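PDB 1OYZ: protein YibA from Escherichia coli, which is of uncharacterised function, being a HEAT-repeat protein to which oxidoreductase activity has been assigned only tentatively. Local coordinates for residues R108-E113 with V144-F150. Coordinates in Å, arbitrary orientation, origin at the centre of the assembly. Residues are numbered along the deposited sequence.
Sequences RATAIE and VRRATAF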
loop_
_atom_site.group_PDB
_atom_site.type_symbol
_atom_site.label_atom_id
_atom_site.label_comp_id
_atom_site.label_asym_id
_atom_site.label_seq_id
_atom_site.Cartn_x
_atom_site.Cartn_y
_atom_site.Cartn_z
ATOM N N ARG A 108 12.495 10.319 -4.476
ATOM C CA ARG A 108 11.901 9.467 -5.499
ATOM C C ARG A 108 10.660 8.766 -4.969
ATOM O O ARG A 108 9.630 8.774 -5.631
ATOM C CB ARG A 108 12.942 8.453 -6.037
ATOM C CG ARG A 108 14.093 9.093 -6.840
ATOM C CD ARG A 108 14.826 8.098 -7.784
ATOM N NE ARG A 108 15.362 6.918 -7.091
ATOM C CZ ARG A 108 16.420 6.940 -6.280
ATOM N NH1 ARG A 108 17.064 8.083 -6.065
ATOM N NH2 ARG A 108 16.823 5.821 -5.672
ATOM N N ALA A 109 10.765 8.193 -3.767
ATOM C CA ALA A 109 9.651 7.495 -3.113
ATOM C C ALA A 109 8.420 8.418 -2.940
ATOM O O ALA A 109 7.318 8.066 -3.375
ATOM C CB ALA A 109 10.105 6.931 -1.738
ATOM N N THR A 110 8.620 9.596 -2.343
ATOM C CA THR A 110 7.538 10.556 -2.143
ATOM C C THR A 110 6.910 10.957 -3.477
ATOM O O THR A 110 5.680 10.962 -3.619
ATOM C CB THR A 110 8.064 11.837 -1.424
ATOM O OG1 THR A 110 8.499 11.481 -0.120
ATOM C CG2 THR A 110 6.951 12.939 -1.302
ATOM N N ALA A 111 7.748 11.253 -4.464
ATOM C CA ALA A 111 7.246 11.665 -5.773
ATOM C C ALA A 111 6.367 10.599 -6.396
ATOM O O ALA A 111 5.304 10.922 -6.934
ATOM C CB ALA A 111 8.403 12.031 -6.706
ATOM N N ILE A 112 6.797 9.335 -6.342
ATOM C CA ILE A 112 5.990 8.238 -6.881
ATOM C C ILE A 112 4.645 8.212 -6.113
ATOM O O ILE A 112 3.590 8.089 -6.709
ATOM C CB ILE A 112 6.720 6.844 -6.703
ATOM C CG1 ILE A 112 7.997 6.763 -7.569
ATOM C CG2 ILE A 112 5.808 5.705 -7.112
ATOM C CD1 ILE A 112 8.913 5.567 -7.165
ATOM N N GLU A 113 4.680 8.344 -4.784
ATOM C CA GLU A 113 3.415 8.361 -4.033
ATOM C C GLU A 113 2.547 9.552 -4.487
ATOM O O GLU A 113 1.326 9.415 -4.637
ATOM C CB GLU A 113 3.684 8.414 -2.520
ATOM C CG GLU A 113 4.157 7.053 -1.983
ATOM C CD GLU A 113 5.091 7.137 -0.779
ATOM O OE1 GLU A 113 5.283 8.239 -0.219
ATOM O OE2 GLU A 113 5.638 6.084 -0.385
ATOM N N VAL A 144 11.579 3.146 -2.565
ATOM C CA VAL A 144 11.066 3.403 -3.906
ATOM C C VAL A 144 10.245 2.249 -4.423
ATOM O O VAL A 144 9.153 2.450 -4.950
ATOM C CB VAL A 144 12.204 3.688 -4.927
ATOM C CG1 VAL A 144 11.640 3.647 -6.336
ATOM C CG2 VAL A 144 12.852 5.065 -4.644
ATOM N N ARG A 145 10.774 1.035 -4.301
ATOM C CA ARG A 145 10.040 -0.127 -4.752
ATOM C C ARG A 145 8.709 -0.209 -3.985
ATOM O O ARG A 145 7.675 -0.469 -4.576
ATOM C CB ARG A 145 10.877 -1.400 -4.577
ATOM C CG ARG A 145 12.097 -1.433 -5.502
ATOM C CD ARG A 145 12.597 -2.843 -5.764
ATOM N NE ARG A 145 12.889 -3.566 -4.534
ATOM C CZ ARG A 145 13.846 -3.248 -3.674
ATOM N NH1 ARG A 145 14.622 -2.198 -3.892
ATOM N NH2 ARG A 145 14.052 -4.012 -2.606
ATOM N N ARG A 146 8.741 0.043 -2.681
ATOM C CA ARG A 146 7.521 0.028 -1.868
ATOM C C ARG A 146 6.530 1.044 -2.435
ATOM O O ARG A 146 5.380 0.722 -2.684
ATOM C CB ARG A 146 7.828 0.406 -0.411
ATOM C CG ARG A 146 6.674 0.172 0.575
ATOM C CD ARG A 146 7.052 0.683 1.960
ATOM N NE ARG A 146 8.473 0.450 2.231
ATOM C CZ ARG A 146 9.194 1.145 3.107
ATOM N NH1 ARG A 146 8.628 2.120 3.808
ATOM N NH2 ARG A 146 10.490 0.884 3.270
ATOM N N ALA A 147 6.989 2.278 -2.640
ATOM C CA ALA A 147 6.109 3.303 -3.157
ATOM C C ALA A 147 5.586 2.882 -4.525
ATOM O O ALA A 147 4.465 3.216 -4.896
ATOM C CB ALA A 147 6.837 4.643 -3.216
ATOM N N THR A 148 6.373 2.103 -5.258
ATOM C CA THR A 148 5.946 1.644 -6.579
ATOM C C THR A 148 4.804 0.662 -6.380
ATOM O O THR A 148 3.828 0.644 -7.154
ATOM C CB THR A 148 7.102 0.932 -7.360
ATOM O OG1 THR A 148 8.222 1.822 -7.478
ATOM C CG2 THR A 148 6.651 0.537 -8.764
ATOM N N ALA A 149 4.900 -0.160 -5.340
ATOM C CA ALA A 149 3.814 -1.123 -5.107
ATOM C C ALA A 149 2.497 -0.362 -4.912
ATOM O O ALA A 149 1.466 -0.694 -5.505
ATOM C CB ALA A 149 4.131 -1.993 -3.873
ATOM N N PHE A 150 2.540 0.669 -4.079
ATOM C CA PHE A 150 1.359 1.490 -3.832
ATOM C C PHE A 150 0.806 2.051 -5.126
ATOM O O PHE A 150 -0.391 1.986 -5.405
ATOM C CB PHE A 150 1.721 2.652 -2.915
ATOM C CG PHE A 150 0.624 3.650 -2.761
ATOM C CD1 PHE A 150 -0.628 3.258 -2.287
ATOM C CD2 PHE A 150 0.826 4.973 -3.115
ATOM C CE1 PHE A 150 -1.662 4.169 -2.173
ATOM C CE2 PHE A 150 -0.199 5.889 -3.005
ATOM C CZ PHE A 150 -1.449 5.486 -2.533
#
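Equivalent helices of two successive HEAT repeats stack here side by side, as in other alpha solenoids. The axes of 108-113 and 144-150 run almost parallel (4°) and only 8.3 Å apart, a spacing that small side chains allow. A147 is the key bump: its methyl enters a shallow hollow bounded by A109, I112 and E113, with CB 3.5 Å from A109 O. In return I112 fits the dip formed by V144, A147 and T148; its CD1 reaches V144 CG1 at 3.4 Å. V144 wedges between R108 and I112, setting CG2 3.7 Å from R108 CB, while helix 126-136 covers I112, V144 and T148. No hydrogen bond joins the two segments, so the fit rests on shape. Beyond it, R108 bonds the D102 carbonyl and salt-bridges D139, and R145 repeats this with the D139 carbonyl and D170, forming the Asp-Arg ladder characteristic of HEAT repeats. At the other end, E113 lies over both A147 and F150, its CG 4.1 Å from F150 CD2 and its OE2 3.4 Å from A147 CB.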